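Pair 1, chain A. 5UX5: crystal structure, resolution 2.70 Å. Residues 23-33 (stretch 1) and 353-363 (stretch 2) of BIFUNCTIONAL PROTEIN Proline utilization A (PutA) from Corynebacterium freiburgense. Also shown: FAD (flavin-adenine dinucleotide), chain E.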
# COMPACT_ATOMS: atom_id res chain seq x y z
N ARG A 23 -35.79 22.05 27.00
CA ARG A 23 -35.54 21.37 28.26
C ARG A 23 -34.23 20.60 28.19
O ARG A 23 -33.58 20.39 29.22
CB ARG A 23 -36.71 20.45 28.64
N ILE A 24 -33.81 20.19 26.98
CA ILE A 24 -32.52 19.53 26.82
C ILE A 24 -31.38 20.53 27.04
O ILE A 24 -30.41 20.24 27.74
CB ILE A 24 -32.39 18.87 25.44
CG1 ILE A 24 -33.37 17.71 25.26
CG2 ILE A 24 -30.98 18.35 25.23
CD1 ILE A 24 -33.32 17.13 23.84
N ILE A 25 -31.48 21.72 26.43
CA ILE A 25 -30.41 22.70 26.57
C ILE A 25 -30.31 23.15 28.02
O ILE A 25 -29.21 23.33 28.56
CB ILE A 25 -30.61 23.90 25.62
CG1 ILE A 25 -30.61 23.44 24.17
CG2 ILE A 25 -29.51 24.94 25.84
CD1 ILE A 25 -30.82 24.55 23.18
N ALA A 26 -31.45 23.34 28.68
CA ALA A 26 -31.40 23.64 30.10
C ALA A 26 -30.72 22.52 30.87
O ALA A 26 -29.88 22.77 31.74
CB ALA A 26 -32.81 23.87 30.63
N ARG A 27 -30.98 21.27 30.47
CA ARG A 27 -30.40 20.13 31.18
C ARG A 27 -28.89 20.10 31.02
O ARG A 27 -28.16 19.82 31.98
CB ARG A 27 -31.02 18.84 30.68
CG ARG A 27 -30.52 17.64 31.44
CD ARG A 27 -31.14 17.58 32.80
NE ARG A 27 -32.55 17.26 32.67
CZ ARG A 27 -33.44 17.34 33.64
NH1 ARG A 27 -33.10 17.74 34.85
NH2 ARG A 27 -34.70 17.02 33.38
N ALA A 28 -28.41 20.35 29.81
CA ALA A 28 -26.98 20.37 29.57
C ALA A 28 -26.32 21.49 30.36
O ALA A 28 -25.26 21.31 30.96
CB ALA A 28 -26.72 20.54 28.08
N ASN A 29 -26.96 22.67 30.39
CA ASN A 29 -26.39 23.78 31.13
C ASN A 29 -26.36 23.47 32.61
O ASN A 29 -25.42 23.86 33.32
CB ASN A 29 -27.20 25.05 30.86
CG ASN A 29 -26.53 25.93 29.85
OD1 ASN A 29 -25.69 26.75 30.22
ND2 ASN A 29 -26.85 25.75 28.57
N GLU A 30 -27.37 22.76 33.10
CA GLU A 30 -27.42 22.41 34.51
C GLU A 30 -26.29 21.47 34.89
O GLU A 30 -25.67 21.63 35.94
CB GLU A 30 -28.77 21.78 34.84
CG GLU A 30 -28.87 21.26 36.23
CD GLU A 30 -30.14 20.46 36.43
OE1 GLU A 30 -30.43 20.07 37.58
OE2 GLU A 30 -30.85 20.22 35.43
N TRP A 31 -26.00 20.49 34.04
CA TRP A 31 -24.95 19.54 34.40
C TRP A 31 -23.57 20.18 34.31
O TRP A 31 -22.68 19.81 35.08
CB TRP A 31 -25.01 18.32 33.47
CG TRP A 31 -26.23 17.42 33.64
CD1 TRP A 31 -27.10 17.38 34.70
CD2 TRP A 31 -26.74 16.49 32.66
NE1 TRP A 31 -28.10 16.46 34.45
CE2 TRP A 31 -27.90 15.91 33.21
CE3 TRP A 31 -26.33 16.10 31.39
CZ2 TRP A 31 -28.65 14.94 32.52
CZ3 TRP A 31 -27.08 15.15 30.71
CH2 TRP A 31 -28.22 14.58 31.28
N LEU A 32 -23.39 21.17 33.43
CA LEU A 32 -22.10 21.83 33.28
C LEU A 32 -21.87 22.88 34.36
O LEU A 32 -20.82 23.53 34.36
CB LEU A 32 -21.98 22.46 31.89
N ALA A 33 -22.82 23.03 35.29
CA ALA A 33 -22.80 24.02 36.35
C ALA A 33 -22.13 23.50 37.62
O ALA A 33 -21.31 24.19 38.22
CB ALA A 33 -24.23 24.47 36.66
N ASN A 353 -20.06 14.90 25.38
CA ASN A 353 -20.87 16.02 24.94
C ASN A 353 -22.17 16.06 25.74
O ASN A 353 -23.04 15.20 25.56
CB ASN A 353 -21.15 15.89 23.45
CG ASN A 353 -21.87 17.08 22.90
OD1 ASN A 353 -22.93 17.46 23.38
ND2 ASN A 353 -21.28 17.68 21.88
N LEU A 354 -22.31 17.05 26.63
CA LEU A 354 -23.44 17.07 27.54
C LEU A 354 -24.77 17.23 26.81
O LEU A 354 -25.81 16.73 27.27
CB LEU A 354 -23.27 18.22 28.53
CG LEU A 354 -22.06 18.09 29.44
CD1 LEU A 354 -21.86 19.36 30.29
CD2 LEU A 354 -22.21 16.84 30.28
N PHE A 355 -24.75 17.88 25.65
CA PHE A 355 -25.98 18.02 24.88
C PHE A 355 -26.43 16.68 24.33
O PHE A 355 -27.61 16.31 24.46
CB PHE A 355 -25.77 19.03 23.74
CG PHE A 355 -25.60 20.44 24.21
CD1 PHE A 355 -26.69 21.16 24.70
CD2 PHE A 355 -24.37 21.06 24.17
CE1 PHE A 355 -26.54 22.46 25.15
CE2 PHE A 355 -24.21 22.37 24.62
CZ PHE A 355 -25.30 23.06 25.11
N SER A 356 -25.49 15.91 23.74
CA SER A 356 -25.80 14.56 23.28
C SER A 356 -26.34 13.70 24.40
O SER A 356 -27.28 12.92 24.21
CB SER A 356 -24.58 13.91 22.66
OG SER A 356 -24.12 14.69 21.59
N VAL A 357 -25.75 13.81 25.59
CA VAL A 357 -26.20 12.97 26.69
C VAL A 357 -27.55 13.45 27.20
O VAL A 357 -28.45 12.65 27.44
CB VAL A 357 -25.14 12.92 27.80
CG1 VAL A 357 -25.63 12.11 28.98
CG2 VAL A 357 -23.88 12.34 27.26
N ALA A 358 -27.72 14.77 27.36
CA ALA A 358 -29.00 15.30 27.81
C ALA A 358 -30.14 14.90 26.88
O ALA A 358 -31.28 14.72 27.33
CB ALA A 358 -28.94 16.82 27.96
N SER A 359 -29.85 14.76 25.58
CA SER A 359 -30.87 14.33 24.63
C SER A 359 -31.33 12.92 24.94
O SER A 359 -32.53 12.64 25.04
CB SER A 359 -30.33 14.38 23.21
OG SER A 359 -30.20 15.69 22.74
N ALA A 360 -30.38 12.00 25.06
CA ALA A 360 -30.75 10.63 25.38
C ALA A 360 -31.49 10.57 26.72
O ALA A 360 -32.48 9.84 26.85
CB ALA A 360 -29.49 9.76 25.40
N TYR A 361 -31.04 11.35 27.70
CA TYR A 361 -31.71 11.35 28.99
C TYR A 361 -33.17 11.74 28.83
O TYR A 361 -34.07 10.99 29.23
CB TYR A 361 -31.01 12.32 29.96
CG TYR A 361 -31.76 12.38 31.27
CD1 TYR A 361 -31.93 11.23 32.04
CD2 TYR A 361 -32.35 13.55 31.71
CE1 TYR A 361 -32.64 11.26 33.23
CE2 TYR A 361 -33.06 13.59 32.91
CZ TYR A 361 -33.21 12.44 33.66
OH TYR A 361 -33.92 12.48 34.85
N GLU A 362 -33.40 12.90 28.21
CA GLU A 362 -34.75 13.45 28.06
C GLU A 362 -35.62 12.60 27.14
O GLU A 362 -36.83 12.47 27.37
CB GLU A 362 -34.67 14.88 27.55
CG GLU A 362 -34.10 15.87 28.55
CD GLU A 362 -34.94 15.99 29.82
OE1 GLU A 362 -34.41 16.49 30.82
OE2 GLU A 362 -36.15 15.63 29.80
N LEU A 363 -35.04 12.02 26.09
CA LEU A 363 -35.81 11.09 25.28
C LEU A 363 -36.26 9.90 26.12
O LEU A 363 -37.43 9.49 26.04
CB LEU A 363 -34.99 10.62 24.07
CG LEU A 363 -34.84 11.51 22.84
CD1 LEU A 363 -33.93 10.83 21.81
CD2 LEU A 363 -36.20 11.85 22.22
PA FAD E . -17.49 15.67 20.48
O1A FAD E . -16.54 16.92 20.44
O2A FAD E . -18.93 15.88 20.47
O5B FAD E . -17.39 14.69 19.38
C5B FAD E . -16.16 14.49 18.72
C4B FAD E . -16.37 13.49 17.60
O4B FAD E . -16.92 14.11 16.47
C3B FAD E . -15.10 12.86 17.13
O3B FAD E . -14.63 11.81 17.89
C2B FAD E . -15.45 12.43 15.75
O2B FAD E . -15.98 11.15 15.73
C1B FAD E . -16.41 13.50 15.31
N9A FAD E . -15.79 14.50 14.45
C8A FAD E . -15.04 15.59 14.87
N7A FAD E . -14.61 16.28 13.79
C5A FAD E . -15.06 15.70 12.61
C6A FAD E . -14.93 15.99 11.24
N6A FAD E . -14.18 17.12 10.73
N1A FAD E . -15.53 15.18 10.35
C2A FAD E . -16.24 14.09 10.76
N3A FAD E . -16.38 13.77 12.09
C4A FAD E . -15.81 14.54 13.03
N1 FAD E . -14.56 5.24 19.65
C2 FAD E . -14.58 4.17 18.70
O2 FAD E . -14.30 4.46 17.38
N3 FAD E . -14.80 2.85 19.13
C4 FAD E . -15.06 2.56 20.47
O4 FAD E . -15.29 1.25 20.87
C4X FAD E . -15.21 3.68 21.45
N5 FAD E . -15.63 3.48 22.76
C5X FAD E . -15.81 4.56 23.63
C6 FAD E . -16.23 4.36 24.96
C7 FAD E . -16.39 5.46 25.80
C7M FAD E . -16.83 5.28 27.22
C8 FAD E . -16.16 6.73 25.35
C8M FAD E . -16.33 7.91 26.26
C9 FAD E . -15.74 6.94 24.04
C9A FAD E . -15.57 5.86 23.20
N10 FAD E . -15.15 6.11 21.86
C10 FAD E . -14.97 5.03 20.97
C1' FAD E . -14.86 7.49 21.43
C2' FAD E . -15.94 8.22 20.68
O2' FAD E . -16.10 7.62 19.44
C3' FAD E . -15.50 9.70 20.57
O3' FAD E . -14.35 9.75 19.82
C4' FAD E . -15.23 10.46 21.87
O4' FAD E . -15.92 9.96 22.96
C5' FAD E . -15.41 11.99 21.73
O5' FAD E . -16.60 12.43 21.09
P FAD E . -17.80 13.24 21.83
O1P FAD E . -19.27 12.71 21.63
O2P FAD E . -17.18 13.29 23.28
O3P FAD E . -17.47 14.82 21.69

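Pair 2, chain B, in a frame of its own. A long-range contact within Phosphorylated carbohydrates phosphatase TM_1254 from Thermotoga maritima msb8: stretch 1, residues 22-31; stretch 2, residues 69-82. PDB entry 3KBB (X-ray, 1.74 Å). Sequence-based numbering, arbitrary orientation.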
# COMPACT_ATOMS: atom_id res chain seq x y z
N ALA B 22 -15.85 -3.01 5.48
CA ALA B 22 -15.37 -4.02 6.44
C ALA B 22 -15.87 -3.69 7.86
O ALA B 22 -16.41 -4.56 8.56
CB ALA B 22 -13.84 -4.08 6.42
N TYR B 23 -15.70 -2.44 8.27
CA TYR B 23 -16.09 -2.03 9.63
C TYR B 23 -17.62 -1.95 9.77
O TYR B 23 -18.17 -2.26 10.83
CB TYR B 23 -15.45 -0.71 10.03
CG TYR B 23 -13.95 -0.75 10.24
CD1 TYR B 23 -13.23 -1.95 10.15
CD2 TYR B 23 -13.26 0.40 10.59
CE1 TYR B 23 -11.82 -1.97 10.35
CE2 TYR B 23 -11.90 0.39 10.81
CZ TYR B 23 -11.18 -0.80 10.69
OH TYR B 23 -9.83 -0.74 10.90
N ARG B 24 -18.29 -1.57 8.68
CA ARG B 24 -19.77 -1.58 8.63
C ARG B 24 -20.31 -2.99 8.84
O ARG B 24 -21.27 -3.19 9.61
CB ARG B 24 -20.27 -0.94 7.32
CG ARG B 24 -21.78 -0.58 7.33
CD ARG B 24 -22.37 -0.49 5.91
NE ARG B 24 -22.30 -1.78 5.24
CZ ARG B 24 -23.16 -2.78 5.44
NH1 ARG B 24 -24.22 -2.61 6.25
NH2 ARG B 24 -22.99 -3.92 4.78
N ARG B 25 -19.72 -3.98 8.17
CA ARG B 25 -20.09 -5.38 8.38
C ARG B 25 -19.84 -5.90 9.80
O ARG B 25 -20.64 -6.69 10.33
CB ARG B 25 -19.35 -6.28 7.39
CG ARG B 25 -19.88 -6.17 5.98
CD ARG B 25 -19.19 -7.19 5.06
NE ARG B 25 -19.44 -6.93 3.64
CZ ARG B 25 -19.25 -7.84 2.69
NH1 ARG B 25 -18.79 -9.06 3.01
NH2 ARG B 25 -19.49 -7.54 1.41
N VAL B 26 -18.72 -5.48 10.39
CA VAL B 26 -18.44 -5.84 11.78
C VAL B 26 -19.58 -5.33 12.66
O VAL B 26 -20.18 -6.12 13.41
CB VAL B 26 -17.13 -5.25 12.27
CG1 VAL B 26 -16.95 -5.52 13.79
CG2 VAL B 26 -16.00 -5.83 11.48
N ALA B 27 -19.89 -4.03 12.54
CA ALA B 27 -20.93 -3.41 13.36
C ALA B 27 -22.24 -4.15 13.13
O ALA B 27 -22.97 -4.48 14.09
CB ALA B 27 -21.06 -1.97 12.99
N GLU B 28 -22.55 -4.40 11.85
CA GLU B 28 -23.79 -5.09 11.48
C GLU B 28 -23.86 -6.50 12.10
O GLU B 28 -24.94 -6.95 12.50
CB GLU B 28 -23.89 -5.14 9.94
CG GLU B 28 -25.02 -5.97 9.42
CD GLU B 28 -25.11 -5.93 7.91
OE1 GLU B 28 -25.50 -4.87 7.37
OE2 GLU B 28 -24.81 -6.94 7.30
N SER B 29 -22.72 -7.18 12.20
CA SER B 29 -22.71 -8.52 12.78
C SER B 29 -23.08 -8.50 14.28
O SER B 29 -23.51 -9.52 14.81
CB SER B 29 -21.34 -9.24 12.55
OG SER B 29 -20.34 -8.75 13.43
N TYR B 30 -22.88 -7.35 14.92
CA TYR B 30 -23.29 -7.14 16.32
C TYR B 30 -24.64 -6.42 16.49
O TYR B 30 -24.99 -5.92 17.61
CB TYR B 30 -22.24 -6.30 17.03
CG TYR B 30 -20.95 -7.01 17.34
CD1 TYR B 30 -20.87 -7.94 18.39
CD2 TYR B 30 -19.79 -6.71 16.63
CE1 TYR B 30 -19.65 -8.58 18.70
CE2 TYR B 30 -18.57 -7.32 16.95
CZ TYR B 30 -18.51 -8.26 17.97
OH TYR B 30 -17.29 -8.86 18.25
N GLY B 31 -25.40 -6.32 15.39
CA GLY B 31 -26.67 -5.61 15.39
C GLY B 31 -26.57 -4.09 15.55
O GLY B 31 -27.54 -3.48 16.00
N LYS B 69 -10.98 -10.46 16.07
CA LYS B 69 -11.15 -11.63 15.21
C LYS B 69 -12.24 -11.37 14.17
O LYS B 69 -12.12 -11.77 13.02
CB LYS B 69 -11.48 -12.87 16.05
CG LYS B 69 -11.59 -14.15 15.21
CD LYS B 69 -11.75 -15.41 16.04
CE LYS B 69 -11.91 -16.63 15.13
NZ LYS B 69 -11.63 -17.90 15.85
N ARG B 70 -13.32 -10.71 14.59
CA ARG B 70 -14.44 -10.40 13.70
C ARG B 70 -14.01 -9.40 12.65
O ARG B 70 -14.35 -9.53 11.47
CB ARG B 70 -15.62 -9.85 14.49
CG ARG B 70 -16.30 -10.86 15.40
CD ARG B 70 -17.37 -11.67 14.69
NE ARG B 70 -18.68 -11.04 14.79
CZ ARG B 70 -19.49 -11.12 15.84
NH1 ARG B 70 -19.14 -11.78 16.93
NH2 ARG B 70 -20.67 -10.50 15.80
N VAL B 71 -13.26 -8.39 13.08
CA VAL B 71 -12.69 -7.43 12.15
C VAL B 71 -11.82 -8.16 11.11
O VAL B 71 -11.93 -7.92 9.89
CB VAL B 71 -11.88 -6.37 12.89
CG1 VAL B 71 -11.15 -5.48 11.92
CG2 VAL B 71 -12.80 -5.52 13.79
N HIS B 72 -11.00 -9.09 11.59
CA HIS B 72 -10.13 -9.87 10.72
C HIS B 72 -10.96 -10.61 9.66
O HIS B 72 -10.67 -10.51 8.46
CB HIS B 72 -9.28 -10.82 11.58
CG HIS B 72 -8.31 -11.64 10.79
ND1 HIS B 72 -7.26 -11.09 10.08
CD2 HIS B 72 -8.22 -12.99 10.61
CE1 HIS B 72 -6.57 -12.06 9.49
NE2 HIS B 72 -7.13 -13.22 9.80
N GLU B 73 -11.99 -11.31 10.10
CA GLU B 73 -12.91 -12.07 9.24
C GLU B 73 -13.62 -11.20 8.19
O GLU B 73 -13.67 -11.57 7.00
CB GLU B 73 -13.94 -12.81 10.10
CG GLU B 73 -15.16 -13.36 9.34
CD GLU B 73 -16.20 -14.01 10.24
OE1 GLU B 73 -16.68 -13.36 11.21
OE2 GLU B 73 -16.56 -15.18 9.98
N GLU B 74 -14.16 -10.06 8.62
CA GLU B 74 -14.88 -9.17 7.71
C GLU B 74 -13.97 -8.50 6.67
O GLU B 74 -14.37 -8.33 5.51
CB GLU B 74 -15.70 -8.12 8.49
CG GLU B 74 -16.74 -8.71 9.46
CD GLU B 74 -17.87 -9.53 8.81
OE1 GLU B 74 -17.88 -9.78 7.57
OE2 GLU B 74 -18.78 -9.92 9.59
N LYS B 75 -12.75 -8.12 7.07
CA LYS B 75 -11.78 -7.58 6.11
C LYS B 75 -11.43 -8.60 5.02
O LYS B 75 -11.34 -8.25 3.84
CB LYS B 75 -10.52 -7.09 6.82
CG LYS B 75 -10.72 -5.80 7.59
CD LYS B 75 -9.48 -5.39 8.40
CE LYS B 75 -8.41 -4.72 7.52
NZ LYS B 75 -7.32 -4.16 8.36
N LYS B 76 -11.25 -9.86 5.40
CA LYS B 76 -10.94 -10.92 4.44
C LYS B 76 -12.03 -11.05 3.40
O LYS B 76 -11.74 -11.13 2.21
CB LYS B 76 -10.74 -12.27 5.16
CG LYS B 76 -9.35 -12.45 5.79
CD LYS B 76 -8.25 -12.54 4.72
CE LYS B 76 -7.06 -13.37 5.18
NZ LYS B 76 -6.37 -12.79 6.38
N ARG B 77 -13.28 -11.07 3.86
CA ARG B 77 -14.44 -11.22 3.01
C ARG B 77 -14.58 -10.05 2.06
O ARG B 77 -14.76 -10.24 0.86
CB ARG B 77 -15.70 -11.34 3.85
CG ARG B 77 -15.79 -12.61 4.66
CD ARG B 77 -17.17 -12.76 5.27
NE ARG B 77 -17.16 -13.53 6.52
CZ ARG B 77 -17.18 -14.86 6.60
NH1 ARG B 77 -17.20 -15.61 5.50
NH2 ARG B 77 -17.17 -15.44 7.79
N VAL B 78 -14.51 -8.84 2.62
CA VAL B 78 -14.64 -7.63 1.83
C VAL B 78 -13.51 -7.56 0.79
O VAL B 78 -13.78 -7.29 -0.39
CB VAL B 78 -14.69 -6.35 2.72
CG1 VAL B 78 -14.71 -5.08 1.87
CG2 VAL B 78 -15.93 -6.37 3.63
N PHE B 79 -12.27 -7.82 1.22
CA PHE B 79 -11.11 -7.67 0.31
C PHE B 79 -11.22 -8.73 -0.76
O PHE B 79 -11.09 -8.45 -1.97
CB PHE B 79 -9.77 -7.81 1.06
CG PHE B 79 -9.42 -6.63 1.93
CD1 PHE B 79 -10.29 -5.55 2.11
CD2 PHE B 79 -8.20 -6.60 2.59
CE1 PHE B 79 -9.96 -4.48 2.93
CE2 PHE B 79 -7.87 -5.54 3.43
CZ PHE B 79 -8.74 -4.47 3.59
N SER B 80 -11.51 -9.95 -0.33
CA SER B 80 -11.71 -11.04 -1.26
C SER B 80 -12.79 -10.69 -2.29
O SER B 80 -12.59 -10.89 -3.49
CB SER B 80 -12.05 -12.33 -0.52
OG SER B 80 -12.66 -13.26 -1.40
N GLU B 81 -13.90 -10.12 -1.84
CA GLU B 81 -15.00 -9.78 -2.75
C GLU B 81 -14.67 -8.58 -3.65
O GLU B 81 -14.92 -8.61 -4.86
CB GLU B 81 -16.30 -9.53 -1.98
CG GLU B 81 -17.57 -9.57 -2.88
CD GLU B 81 -18.78 -8.85 -2.27
OE1 GLU B 81 -19.03 -8.99 -1.04
OE2 GLU B 81 -19.49 -8.16 -3.03
N LEU B 82 -14.10 -7.53 -3.07
CA LEU B 82 -14.11 -6.23 -3.75
C LEU B 82 -12.74 -5.65 -4.12
O LEU B 82 -12.68 -4.64 -4.82
CB LEU B 82 -14.91 -5.20 -2.94
CG LEU B 82 -16.44 -5.41 -2.85
CD1 LEU B 82 -17.01 -4.52 -1.76
CD2 LEU B 82 -17.14 -5.17 -4.18
O HOH W 1 -19.67 -10.88 5.60

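What geometry do the two pairs share? In each, two helices cross at a steep angle, 124° in pair 1 and 130° in pair 2, with their axes 8.5 Å apart at closest approach. Fourteen central residues superpose with an RMSD of 0.5 Å, and the buried surface is nearly equal, 698 Å² against 686 Å². The same backbone frame is therefore filled to a similar extent by quite different side chains.

How is the middle of the crossing filled? In pair 1 the small Ala A358 is a knob among Ile A24, Arg A27, Ala A28 and Trp A31; its CB lies 3.7 Å from Ile A24 CG2. The matching Glu B74 in pair 2 is also a knob, among Ala B22, Arg B25, Val B26 and Ser B29. Its chain is longer, and size is traded across the interface: Ile A24 becomes Ala B22, whose O is 3.6 Å from Glu B74 CB. Ala A28 matches Val B26, and their partners Phe A355 and Val B71 also correspond. Ala A28 CB lies over one face of the Phe A355 ring, 3.4 Å from CD1, whereas Val B26 CG2 meets Val B71 CG2 at 4.0 Å; here the bulk shifts from one helix to the other.

What does the matched arginine do in each pair? Arg A27 and Arg B25 both point toward the opposite helix and both form a salt bridge, but with acids at different positions. Arg A27 donates to Glu A362 OE1 from NE at 2.7 Å and from NH2 at 2.6 Å, while Tyr A361 CE2 covers one guanidinium face. Glu A362 corresponds to Val B78, which cannot take a charge. Arg B25 instead lays a guanidinium face over Val B78 CG2, 3.6 Å from NE, and reaches Glu B81, where NH2 donates to OE1 at 2.9 Å.

What packs at the matched positions Trp A31 and Ser B29? Leu A354 likewise matches Arg B70, so an apolar solution is replaced by a polar one. Trp A31 is a knob among Leu A354, Val A357, Ala A358 and Tyr A361, with CZ3 3.8 Å from Val A357 CG1. The small Ser B29 instead receives hydrogen bonds at OG from Arg B70 NH2 at 3.0 Å and NE at 3.1 Å. The same guanidinium lies flat on Tyr B30, with NH2 3.6 Å from Tyr B30 CE1, a cation-pi contact at the position of Leu A32.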